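Mitogen activated protein kinase, putative (Leishmania donovani, PDB 4QNY) is a putative mitogen-activated protein kinase that binds an ATP analogue with magnesium and probably transfers phosphate from ATP to protein substrates. Local coordinates at residues R67-I72 with Y345-K350; V239-T244 with A271-R276; A125-F130 with C214-L219; V104-E109 with D163-D168. One frame throughout, in Å; residues are numbered along the deposited sequence.

Interaction 1 (R67-I72 with Y345-K350); sequences RILREI and YEESVK. With ANP (phosphoaminophosphonic acid-adenylate ester), chain D.
Ile72 and Glu347 make the main apolar contact between these two helical segments. CG2 of Ile72 lies 3.9 Å from CB of Glu347, and the same methyl is 4.1 Å from Glu347 CG. The two side chains lie side by side and point opposite ways. CG2 is the branch that touches because it stands anti to the backbone N of Ile72, while CG1 takes the place beside that N. Leu69, one turn earlier, adds a looser contact: its CD1 comes within 4.5 Å of Glu347 CG. Beyond these two methylenes the chain of Glu347 bends at chi2 (-70°). Ile72 also packs on Phe101 and Ile103 of strand 101-106, and Leu69 on Val340, Ala343 and Ile344 of helix 337-349.

The polar chemistry is on another side of helix 62-77. Glu71 reaches the nucleotide pocket with its chain extended. It forms a salt bridge to Lys52 through OE2. This is the glutamate-lysine pair of a protein kinase with its C-helix turned in. Glu71 OE1 is 2.9 Å from ANP O2G.

No hydrogen bond or salt bridge joins the two segments. Between them the C-terminal helix, an extension known from MAP kinases, packs on the C-helix by carbon contacts, while the Glu71-Lys52 ion pair lies on the nucleotide side.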
# COMPACT_ATOMS: atom_id res chain seq x y z
N ARG A 67 -12.83 8.04 4.11
CA ARG A 67 -11.67 7.20 3.80
C ARG A 67 -11.10 6.56 5.06
O ARG A 67 -10.73 5.38 5.05
CB ARG A 67 -10.58 8.02 3.10
CG ARG A 67 -10.89 8.38 1.66
CD ARG A 67 -9.72 9.10 1.02
NE ARG A 67 -10.00 9.50 -0.35
CZ ARG A 67 -9.15 10.19 -1.11
NH1 ARG A 67 -9.49 10.51 -2.36
NH2 ARG A 67 -7.97 10.56 -0.63
N ILE A 68 -11.02 7.33 6.14
CA ILE A 68 -10.43 6.82 7.37
C ILE A 68 -11.38 5.81 8.03
O ILE A 68 -10.92 4.84 8.63
CB ILE A 68 -10.07 7.97 8.36
CG1 ILE A 68 -9.04 7.49 9.38
CG2 ILE A 68 -11.31 8.53 9.06
CD1 ILE A 68 -7.67 7.23 8.78
N LEU A 69 -12.68 6.02 7.87
CA LEU A 69 -13.67 5.10 8.43
C LEU A 69 -13.56 3.74 7.76
O LEU A 69 -13.62 2.70 8.42
CB LEU A 69 -15.09 5.66 8.26
CG LEU A 69 -16.23 4.72 8.63
CD1 LEU A 69 -16.17 4.34 10.10
CD2 LEU A 69 -17.58 5.34 8.28
N ARG A 70 -13.41 3.75 6.44
CA ARG A 70 -13.25 2.53 5.67
C ARG A 70 -11.96 1.80 6.05
O ARG A 70 -11.93 0.58 6.10
CB ARG A 70 -13.27 2.83 4.17
CG ARG A 70 -13.04 1.61 3.28
CD ARG A 70 -13.01 1.98 1.81
NE ARG A 70 -14.33 2.35 1.30
CZ ARG A 70 -14.59 2.61 0.03
NH1 ARG A 70 -13.62 2.55 -0.88
NH2 ARG A 70 -15.82 2.93 -0.35
N GLU A 71 -10.91 2.57 6.31
CA GLU A 71 -9.61 2.01 6.67
C GLU A 71 -9.68 1.23 7.98
O GLU A 71 -9.13 0.13 8.08
CB GLU A 71 -8.56 3.11 6.76
CG GLU A 71 -7.16 2.60 7.09
CD GLU A 71 -6.13 3.71 7.18
OE1 GLU A 71 -6.42 4.83 6.71
OE2 GLU A 71 -5.03 3.46 7.72
N ILE A 72 -10.34 1.80 8.98
CA ILE A 72 -10.52 1.13 10.26
C ILE A 72 -11.37 -0.13 10.10
O ILE A 72 -11.05 -1.18 10.66
CB ILE A 72 -11.16 2.06 11.31
CG1 ILE A 72 -10.09 2.93 11.98
CG2 ILE A 72 -11.90 1.27 12.38
CD1 ILE A 72 -10.12 4.36 11.55
N TYR A 345 -16.88 5.79 16.39
CA TYR A 345 -17.02 5.42 17.80
C TYR A 345 -17.68 4.05 17.92
O TYR A 345 -17.40 3.30 18.85
CB TYR A 345 -17.82 6.46 18.58
CG TYR A 345 -17.65 6.33 20.08
CD1 TYR A 345 -16.75 7.12 20.77
CD2 TYR A 345 -18.39 5.40 20.81
CE1 TYR A 345 -16.58 7.00 22.14
CE2 TYR A 345 -18.23 5.27 22.18
CZ TYR A 345 -17.32 6.08 22.84
OH TYR A 345 -17.15 5.96 24.20
N GLU A 346 -18.56 3.73 16.98
CA GLU A 346 -19.20 2.42 16.95
C GLU A 346 -18.16 1.33 16.75
O GLU A 346 -18.28 0.23 17.30
CB GLU A 346 -20.26 2.36 15.84
N GLU A 347 -17.13 1.64 15.98
CA GLU A 347 -16.01 0.72 15.76
C GLU A 347 -15.14 0.65 17.01
O GLU A 347 -14.43 -0.34 17.23
CB GLU A 347 -15.18 1.16 14.56
CG GLU A 347 -15.95 1.17 13.24
CD GLU A 347 -16.29 -0.22 12.75
OE1 GLU A 347 -15.53 -1.16 13.06
OE2 GLU A 347 -17.31 -0.37 12.05
N SER A 348 -15.19 1.69 17.83
CA SER A 348 -14.44 1.74 19.08
C SER A 348 -15.10 0.89 20.15
O SER A 348 -14.42 0.27 20.97
CB SER A 348 -14.30 3.18 19.56
OG SER A 348 -14.13 3.24 20.97
N VAL A 349 -16.43 0.86 20.14
CA VAL A 349 -17.21 0.09 21.11
C VAL A 349 -16.88 -1.40 21.03
O VAL A 349 -16.89 -2.10 22.04
CB VAL A 349 -18.73 0.31 20.89
CG1 VAL A 349 -19.56 -0.65 21.72
CG2 VAL A 349 -19.10 1.75 21.19
N LYS A 350 -16.55 -1.86 19.83
CA LYS A 350 -16.26 -3.27 19.58
C LYS A 350 -15.03 -3.79 20.34
O LYS A 350 -14.69 -4.96 20.24
CB LYS A 350 -16.08 -3.51 18.08
CG LYS A 350 -17.26 -3.08 17.23
CD LYS A 350 -16.92 -3.16 15.75
CE LYS A 350 -18.11 -2.75 14.89
NZ LYS A 350 -19.23 -3.72 14.99
PG ANP D . -2.98 7.34 5.59
O1G ANP D . -2.78 8.00 6.91
O2G ANP D . -3.94 6.10 5.76
O3G ANP D . -3.65 8.37 4.59
PB ANP D . -0.17 7.09 5.93
O1B ANP D . -0.17 8.50 6.42
O2B ANP D . 1.12 6.85 5.10
N3B ANP D . -1.50 6.81 4.93
PA ANP D . 0.57 4.74 7.19
O1A ANP D . 1.10 4.36 5.86
O2A ANP D . -0.41 3.70 7.76
O3A ANP D . -0.23 6.12 7.15
O5' ANP D . 1.80 4.95 8.16
C5' ANP D . 2.93 5.77 7.80
C4' ANP D . 4.20 5.07 8.20
O4' ANP D . 4.12 4.68 9.59
C3' ANP D . 4.51 3.78 7.46
O3' ANP D . 5.15 4.05 6.22
C2' ANP D . 5.42 3.05 8.44
O2' ANP D . 6.78 3.47 8.30
C1' ANP D . 4.86 3.48 9.79
N9 ANP D . 3.97 2.50 10.40
C8 ANP D . 2.62 2.37 10.21
N7 ANP D . 2.07 1.38 10.89
C5 ANP D . 3.15 0.83 11.57
C6 ANP D . 3.23 -0.26 12.46
N6 ANP D . 2.19 -1.00 12.84
N1 ANP D . 4.45 -0.56 12.97
C2 ANP D . 5.50 0.18 12.60
N3 ANP D . 5.54 1.23 11.77
C4 ANP D . 4.32 1.50 11.28

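Interaction 2 (V239-T244 with A271-R276)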
# COMPACT_ATOMS: atom_id res chain seq x y z
N VAL A 239 7.08 3.69 -20.13
CA VAL A 239 7.29 3.22 -21.49
C VAL A 239 8.77 3.15 -21.85
O VAL A 239 9.21 2.24 -22.54
CB VAL A 239 6.55 4.13 -22.51
CG1 VAL A 239 6.90 3.74 -23.94
CG2 VAL A 239 5.05 4.05 -22.28
N ASP A 240 9.55 4.11 -21.35
CA ASP A 240 10.99 4.13 -21.59
C ASP A 240 11.67 2.85 -21.12
O ASP A 240 12.68 2.43 -21.68
CB ASP A 240 11.64 5.33 -20.90
CG ASP A 240 11.46 6.63 -21.67
OD1 ASP A 240 11.16 6.56 -22.88
OD2 ASP A 240 11.64 7.71 -21.07
N VAL A 241 11.10 2.23 -20.09
CA VAL A 241 11.67 1.01 -19.54
C VAL A 241 11.06 -0.25 -20.16
O VAL A 241 11.77 -1.03 -20.79
CB VAL A 241 11.47 0.95 -18.01
CG1 VAL A 241 12.04 -0.35 -17.45
CG2 VAL A 241 12.14 2.15 -17.34
N ILE A 242 9.76 -0.44 -20.00
CA ILE A 242 9.13 -1.68 -20.46
C ILE A 242 8.96 -1.74 -21.98
O ILE A 242 8.76 -2.82 -22.54
CB ILE A 242 7.75 -1.89 -19.80
CG1 ILE A 242 6.74 -0.86 -20.30
CG2 ILE A 242 7.87 -1.84 -18.28
CD1 ILE A 242 5.31 -1.17 -19.92
N GLY A 243 9.05 -0.59 -22.64
CA GLY A 243 8.99 -0.55 -24.09
C GLY A 243 7.62 -0.24 -24.65
O GLY A 243 6.60 -0.43 -23.98
N THR A 244 7.60 0.24 -25.89
CA THR A 244 6.35 0.59 -26.57
C THR A 244 5.46 -0.63 -26.77
O THR A 244 5.86 -1.60 -27.41
CB THR A 244 6.63 1.24 -27.94
OG1 THR A 244 7.47 2.39 -27.77
CG2 THR A 244 5.32 1.67 -28.60
N ALA A 271 13.31 -3.01 -22.85
CA ALA A 271 14.66 -2.92 -22.31
C ALA A 271 15.14 -4.27 -21.79
O ALA A 271 14.34 -5.16 -21.49
CB ALA A 271 14.72 -1.88 -21.20
N ASP A 272 16.45 -4.41 -21.69
CA ASP A 272 17.08 -5.67 -21.30
C ASP A 272 17.09 -5.83 -19.78
O ASP A 272 17.87 -5.17 -19.09
CB ASP A 272 18.50 -5.74 -21.84
CG ASP A 272 19.00 -7.16 -21.99
OD1 ASP A 272 18.52 -8.05 -21.26
OD2 ASP A 272 19.89 -7.39 -22.84
N TRP A 273 16.22 -6.70 -19.27
CA TRP A 273 16.18 -6.98 -17.84
C TRP A 273 17.48 -7.63 -17.38
O TRP A 273 17.93 -7.41 -16.26
CB TRP A 273 14.99 -7.88 -17.49
CG TRP A 273 13.65 -7.21 -17.60
CD1 TRP A 273 12.64 -7.56 -18.44
CD2 TRP A 273 13.19 -6.09 -16.85
NE1 TRP A 273 11.57 -6.72 -18.26
CE2 TRP A 273 11.88 -5.80 -17.29
CE3 TRP A 273 13.75 -5.29 -15.84
CZ2 TRP A 273 11.12 -4.76 -16.75
CZ3 TRP A 273 13.00 -4.25 -15.32
CH2 TRP A 273 11.70 -4.00 -15.78
N ARG A 274 18.06 -8.43 -18.26
CA ARG A 274 19.31 -9.13 -17.97
C ARG A 274 20.45 -8.14 -17.73
O ARG A 274 21.33 -8.38 -16.90
CB ARG A 274 19.68 -10.08 -19.11
CG ARG A 274 18.66 -11.19 -19.34
CD ARG A 274 19.09 -12.13 -20.45
NE ARG A 274 18.57 -11.73 -21.76
CZ ARG A 274 19.22 -10.96 -22.62
NH1 ARG A 274 18.66 -10.65 -23.78
NH2 ARG A 274 20.43 -10.50 -22.33
N GLN A 275 20.43 -7.03 -18.45
CA GLN A 275 21.44 -5.99 -18.29
C GLN A 275 21.13 -5.11 -17.09
O GLN A 275 22.04 -4.58 -16.44
CB GLN A 275 21.56 -5.14 -19.56
CG GLN A 275 22.16 -5.88 -20.74
CD GLN A 275 22.44 -4.97 -21.92
OE1 GLN A 275 21.54 -4.33 -22.46
NE2 GLN A 275 23.71 -4.90 -22.33
N ARG A 276 19.85 -4.95 -16.79
CA ARG A 276 19.42 -4.17 -15.63
C ARG A 276 19.73 -4.90 -14.33
O ARG A 276 19.98 -4.27 -13.30
CB ARG A 276 17.93 -3.85 -15.71
CG ARG A 276 17.57 -2.82 -16.77
CD ARG A 276 16.09 -2.45 -16.71
NE ARG A 276 15.80 -1.26 -17.49
CZ ARG A 276 15.70 -0.03 -16.98
NH1 ARG A 276 15.86 0.16 -15.68
NH2 ARG A 276 15.42 0.99 -17.77
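Val241 O accepts from Ala271 N at 3.2 Å, with an N-H...O angle of 152°, where the last turn of helix 231-242 meets the lead-in to the short N-capped helix 273-276. The first helix corresponds to helix G of the kinase C-lobe, and it ends as Gly243 leaves helical geometry with positive phi. Tight packing goes with the backbone bond: Ala271 CB is only 3.1 Å from Val241 O.

Val241 is the central side chain of the contact. Its two methyls meet the guanidinium of Arg276. CG1 sits over one face, 3.6 Å above the plane and offset toward the rim, while CG2 is 3.5 Å from Arg276 NH2. Ala271 CB lies at the edge of the same group, in its plane. The extended chain from CG to NE carries the guanidinium back across to Val241. CG1 also meets Trp273 obliquely, 4.0 Å from CH2. Trp273 packs in addition on Leu288 and Arg289 of helix 282-291.

Asp272 is the N-cap residue. Its OD1 accepts a weak bond from Arg274 N, and its OD2 pairs with Arg274 NH2 at 3.2 Å.

Interaction 3 (A125-F130 with C214-L219); sequences AHIQFF and CILGEL
Ile127 is the main bump on helix 124-143, and it fits between Leu216 and Leu219, which stand one turn apart on helix 206-219. Its CG2 points into the hollow between them. This methyl is 3.6 Å from Leu216 CD1 and 4.0 Å from Leu219 CB. The other branch runs along the backbone at the end of helix 206-219, where Ile127 CD1 comes to 3.3 Å from Leu219 O. The two branches divide the work because CG1 is anti to the carbonyl carbon of Ile127 (chi1 -57°) and CG2 is anti to its backbone N.

The leucines meet this bump from different directions. Leu216 comes in roughly perpendicular to Ile127, with the CD1 methyl as its touching end. Leu219 lies beside Ile127 and points the other way. It is itself a bump, set between Ile127 and Phe130 on the facing helix. Its CD2 approaches the Phe130 ring obliquely, 4.2 Å from CD2 of that ring.

The helix segments are nearly antiparallel, at 164°, and their axes are 10.7 Å apart. That spacing leaves room for branched side chains between them. No hydrogen bond crosses. Other parts continue the same core: Leu216 packs on Leu288 and Met291 of helix 282-291, Leu219 on Leu116 of helix 112-117, and Phe130 on Val158 of strand 156-158. This antiparallel pair, helices E and F, belongs to the hydrophobic core of the protein kinase C-lobe.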
# COMPACT_ATOMS: atom_id res chain seq x y z
N ALA A 125 16.66 -15.29 -1.66
CA ALA A 125 15.84 -15.97 -0.67
C ALA A 125 15.05 -14.97 0.17
O ALA A 125 13.90 -15.23 0.54
CB ALA A 125 16.70 -16.85 0.23
N HIS A 126 15.67 -13.84 0.48
CA HIS A 126 15.00 -12.76 1.19
C HIS A 126 13.85 -12.19 0.37
O HIS A 126 12.75 -11.98 0.88
CB HIS A 126 15.99 -11.64 1.54
CG HIS A 126 16.93 -11.98 2.65
ND1 HIS A 126 18.25 -11.58 2.66
CD2 HIS A 126 16.73 -12.66 3.81
CE1 HIS A 126 18.83 -12.01 3.76
NE2 HIS A 126 17.93 -12.67 4.48
N ILE A 127 14.12 -11.95 -0.91
CA ILE A 127 13.15 -11.37 -1.82
C ILE A 127 11.97 -12.32 -2.06
O ILE A 127 10.82 -11.89 -2.07
CB ILE A 127 13.79 -11.01 -3.17
CG1 ILE A 127 14.96 -10.05 -2.95
CG2 ILE A 127 12.77 -10.39 -4.11
CD1 ILE A 127 15.79 -9.80 -4.20
N GLN A 128 12.27 -13.60 -2.23
CA GLN A 128 11.25 -14.62 -2.43
C GLN A 128 10.23 -14.63 -1.30
O GLN A 128 9.02 -14.68 -1.54
CB GLN A 128 11.89 -16.00 -2.55
CG GLN A 128 12.55 -16.27 -3.89
CD GLN A 128 13.45 -17.49 -3.87
OE1 GLN A 128 13.84 -17.96 -2.80
NE2 GLN A 128 13.78 -18.00 -5.05
N PHE A 129 10.72 -14.57 -0.06
CA PHE A 129 9.85 -14.59 1.11
C PHE A 129 9.05 -13.30 1.23
O PHE A 129 7.88 -13.32 1.62
CB PHE A 129 10.68 -14.83 2.38
CG PHE A 129 9.85 -15.15 3.59
CD1 PHE A 129 8.76 -16.00 3.50
CD2 PHE A 129 10.17 -14.60 4.82
CE1 PHE A 129 8.00 -16.29 4.62
CE2 PHE A 129 9.41 -14.89 5.94
CZ PHE A 129 8.33 -15.74 5.84
N PHE A 130 9.69 -12.18 0.90
CA PHE A 130 9.00 -10.88 0.88
C PHE A 130 7.87 -10.86 -0.13
O PHE A 130 6.74 -10.50 0.18
CB PHE A 130 9.99 -9.75 0.58
CG PHE A 130 10.82 -9.32 1.75
CD1 PHE A 130 10.37 -9.53 3.05
CD2 PHE A 130 12.05 -8.71 1.56
CE1 PHE A 130 11.13 -9.13 4.13
CE2 PHE A 130 12.81 -8.31 2.64
CZ PHE A 130 12.36 -8.52 3.92
N CYS A 214 6.98 -3.20 -9.12
CA CYS A 214 7.85 -2.06 -8.83
C CYS A 214 8.70 -2.34 -7.60
O CYS A 214 9.89 -2.03 -7.57
CB CYS A 214 7.02 -0.79 -8.61
SG CYS A 214 6.05 -0.27 -10.03
N ILE A 215 8.08 -2.93 -6.58
CA ILE A 215 8.77 -3.30 -5.36
C ILE A 215 9.80 -4.40 -5.63
O ILE A 215 10.92 -4.35 -5.11
CB ILE A 215 7.78 -3.76 -4.27
CG1 ILE A 215 6.91 -2.59 -3.81
CG2 ILE A 215 8.52 -4.36 -3.08
CD1 ILE A 215 5.78 -2.98 -2.89
N LEU A 216 9.42 -5.37 -6.45
CA LEU A 216 10.33 -6.44 -6.84
C LEU A 216 11.54 -5.88 -7.59
O LEU A 216 12.67 -6.34 -7.40
CB LEU A 216 9.61 -7.48 -7.70
CG LEU A 216 10.47 -8.59 -8.31
CD1 LEU A 216 11.21 -9.36 -7.23
CD2 LEU A 216 9.62 -9.54 -9.15
N GLY A 217 11.29 -4.88 -8.43
CA GLY A 217 12.35 -4.25 -9.20
C GLY A 217 13.38 -3.57 -8.32
O GLY A 217 14.57 -3.53 -8.65
N GLU A 218 12.92 -3.04 -7.19
CA GLU A 218 13.81 -2.36 -6.25
C GLU A 218 14.53 -3.35 -5.34
O GLU A 218 15.69 -3.15 -5.00
CB GLU A 218 13.03 -1.34 -5.42
CG GLU A 218 12.45 -0.19 -6.23
CD GLU A 218 11.72 0.82 -5.38
OE1 GLU A 218 12.25 1.19 -4.31
OE2 GLU A 218 10.61 1.24 -5.77
N LEU A 219 13.82 -4.40 -4.94
CA LEU A 219 14.40 -5.44 -4.09
C LEU A 219 15.54 -6.16 -4.80
O LEU A 219 16.51 -6.59 -4.17
CB LEU A 219 13.32 -6.45 -3.67
CG LEU A 219 12.30 -5.97 -2.64
CD1 LEU A 219 11.16 -6.97 -2.51
CD2 LEU A 219 12.95 -5.73 -1.29

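Interaction 4 (V104-E109 with D163-D168). With MG (magnesium ion), chain C; ANP (phosphoaminophosphonic acid-adenylate ester), chain D.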
# COMPACT_ATOMS: atom_id res chain seq x y z
N VAL A 104 -4.86 1.95 16.94
CA VAL A 104 -3.87 1.12 17.61
C VAL A 104 -3.65 -0.20 16.88
O VAL A 104 -4.56 -1.01 16.76
CB VAL A 104 -4.27 0.84 19.07
CG1 VAL A 104 -3.26 -0.08 19.73
CG2 VAL A 104 -4.40 2.14 19.84
N MET A 105 -2.43 -0.40 16.39
CA MET A 105 -2.09 -1.59 15.61
C MET A 105 -0.91 -2.34 16.21
O MET A 105 -0.19 -1.81 17.06
CB MET A 105 -1.78 -1.20 14.17
CG MET A 105 -2.80 -0.29 13.52
SD MET A 105 -2.10 0.59 12.11
CE MET A 105 -0.86 1.60 12.92
N ASP A 106 -0.70 -3.57 15.75
CA ASP A 106 0.50 -4.33 16.10
C ASP A 106 1.73 -3.60 15.59
O ASP A 106 1.67 -2.88 14.60
CB ASP A 106 0.44 -5.75 15.52
CG ASP A 106 -0.62 -6.61 16.19
OD1 ASP A 106 -0.73 -6.56 17.43
OD2 ASP A 106 -1.33 -7.33 15.47
N ILE A 107 2.86 -3.80 16.26
CA ILE A 107 4.09 -3.10 15.90
C ILE A 107 4.96 -3.95 14.97
O ILE A 107 5.08 -5.17 15.15
CB ILE A 107 4.89 -2.68 17.16
CG1 ILE A 107 6.09 -1.80 16.77
CG2 ILE A 107 5.34 -3.90 17.96
CD1 ILE A 107 5.69 -0.48 16.16
N MET A 108 5.54 -3.31 13.97
CA MET A 108 6.52 -3.94 13.10
C MET A 108 7.83 -3.15 13.18
O MET A 108 7.82 -1.96 13.48
CB MET A 108 6.01 -4.03 11.67
CG MET A 108 4.80 -4.94 11.50
SD MET A 108 5.18 -6.69 11.73
CE MET A 108 6.13 -7.03 10.25
N GLU A 109 8.94 -3.82 12.90
CA GLU A 109 10.26 -3.22 13.09
C GLU A 109 10.52 -2.04 12.15
O GLU A 109 11.03 -1.01 12.57
CB GLU A 109 11.35 -4.28 12.92
CG GLU A 109 11.30 -5.37 13.99
CD GLU A 109 12.35 -6.45 13.78
OE1 GLU A 109 13.31 -6.20 13.02
OE2 GLU A 109 12.21 -7.53 14.38
N ASP A 163 9.40 -11.37 8.19
CA ASP A 163 7.94 -11.43 8.23
C ASP A 163 7.39 -10.14 7.63
O ASP A 163 7.94 -9.07 7.85
CB ASP A 163 7.42 -11.63 9.65
CG ASP A 163 7.76 -13.00 10.21
OD1 ASP A 163 8.01 -13.93 9.41
OD2 ASP A 163 7.77 -13.15 11.45
N LEU A 164 6.30 -10.25 6.88
CA LEU A 164 5.78 -9.11 6.14
C LEU A 164 4.31 -8.83 6.46
O LEU A 164 3.52 -9.75 6.64
CB LEU A 164 5.95 -9.35 4.63
CG LEU A 164 5.70 -8.20 3.66
CD1 LEU A 164 6.68 -8.29 2.50
CD2 LEU A 164 4.27 -8.22 3.14
N LYS A 165 3.96 -7.55 6.54
CA LYS A 165 2.58 -7.13 6.78
C LYS A 165 2.21 -5.89 5.97
O LYS A 165 2.89 -4.86 6.05
CB LYS A 165 2.35 -6.87 8.27
CG LYS A 165 2.36 -8.12 9.14
CD LYS A 165 2.00 -7.79 10.58
CE LYS A 165 2.08 -9.03 11.46
NZ LYS A 165 1.75 -8.73 12.88
N ILE A 166 1.13 -5.98 5.20
CA ILE A 166 0.65 -4.86 4.40
C ILE A 166 -0.18 -3.90 5.25
O ILE A 166 -1.05 -4.33 6.01
CB ILE A 166 -0.19 -5.35 3.20
CG1 ILE A 166 0.69 -6.10 2.20
CG2 ILE A 166 -0.87 -4.18 2.51
CD1 ILE A 166 -0.02 -6.47 0.92
N CYS A 167 0.09 -2.61 5.13
CA CYS A 167 -0.65 -1.60 5.88
C CYS A 167 -1.21 -0.50 4.97
O CYS A 167 -1.11 -0.58 3.74
CB CYS A 167 0.24 -0.97 6.95
SG CYS A 167 1.56 0.08 6.32
N ASP A 168 -1.81 0.51 5.60
CA ASP A 168 -2.34 1.69 4.92
C ASP A 168 -3.45 1.36 3.92
O ASP A 168 -3.23 1.33 2.71
CB ASP A 168 -1.21 2.44 4.20
CG ASP A 168 -1.58 3.88 3.87
OD1 ASP A 168 -2.78 4.21 3.85
OD2 ASP A 168 -0.66 4.69 3.62
MG MG C . 1.45 4.87 3.98
PG ANP D . -2.98 7.34 5.59
O1G ANP D . -2.78 8.00 6.91
O2G ANP D . -3.94 6.10 5.76
O3G ANP D . -3.65 8.37 4.59
PB ANP D . -0.17 7.09 5.93
O1B ANP D . -0.17 8.50 6.42
O2B ANP D . 1.12 6.85 5.10
N3B ANP D . -1.50 6.81 4.93
PA ANP D . 0.57 4.74 7.19
O1A ANP D . 1.10 4.36 5.86
O2A ANP D . -0.41 3.70 7.76
O3A ANP D . -0.23 6.12 7.15
O5' ANP D . 1.80 4.95 8.16
C5' ANP D . 2.93 5.77 7.80
C4' ANP D . 4.20 5.07 8.20
O4' ANP D . 4.12 4.68 9.59
C3' ANP D . 4.51 3.78 7.46
O3' ANP D . 5.15 4.05 6.22
C2' ANP D . 5.42 3.05 8.44
O2' ANP D . 6.78 3.47 8.30
C1' ANP D . 4.86 3.48 9.79
N9 ANP D . 3.97 2.50 10.40
C8 ANP D . 2.62 2.37 10.21
N7 ANP D . 2.07 1.38 10.89
C5 ANP D . 3.15 0.83 11.57
C6 ANP D . 3.23 -0.26 12.46
N6 ANP D . 2.19 -1.00 12.84
N1 ANP D . 4.45 -0.56 12.97
C2 ANP D . 5.50 0.18 12.60
N3 ANP D . 5.54 1.23 11.77
C4 ANP D . 4.32 1.50 11.28
O HOH W 1 -0.87 -8.40 12.69
O HOH W 2 3.44 5.19 4.33
O HOH W 3 1.63 5.77 2.22
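Met108 and Lys165 are set nearly perpendicular, with the thioether laid against the lysine methylenes. Met108 SD is 3.6 Å from Lys165 CD. The methionine is folded at chi2 (-69°) and chi3 (-71°), which turns CE to within 3.6 Å of Asp163 O. Lys165 is extended beyond CG and runs past the sulfur toward Asp106. Its NZ stops 4.3 Å from Asp106 OD2, too far for a salt bridge. Water 1 spans the gap: it donates to Asp106 OD2 and accepts from Lys165 NZ at 2.6 Å.

Segment 104-109 runs from the end of strand 101-106 into the kinase hinge, and its backbone bonds the adenine at N6 and N1. Asp106 O accepts from ANP N6, and Met108 N donates to ANP N1 at 3.1 Å (163°). At the far end of the other segment, Asp168 is the aspartate of the DFG motif. Its OD2 binds the magnesium ion at 2.1 Å. ANP O1A and O2B, two waters and Asn155 OD1 complete the six ligands.

The two segments thus touch through a thioether, methylenes and one water bridge, while the nucleotide also bridges them: the hinge bonds its base, and Asp168, with magnesium, meets its phosphates.

Overall arrangement
From the N terminus, 67-72 on helix 62-77 comes first, and interaction 1 closes its loop only at 345-350, near the C terminus, so it encloses the other three. Within it, 104-109, 125-130, 163-168 and 214-219 alternate: interactions 3 and 4 cross. They also touch, with Phe130 O 3.2 Å from Leu164 CD1. Interaction 2 follows in series and closes a short loop beyond helix 206-219. Interaction 1 ties the C-terminal helix to the N-lobe, interaction 4 joins the lobes at the hinge, and interactions 3 and 2 lie in the C-lobe. Interactions 1 and 4 share ANP; the centres of interactions 1 and 2 are about 44 Å apart.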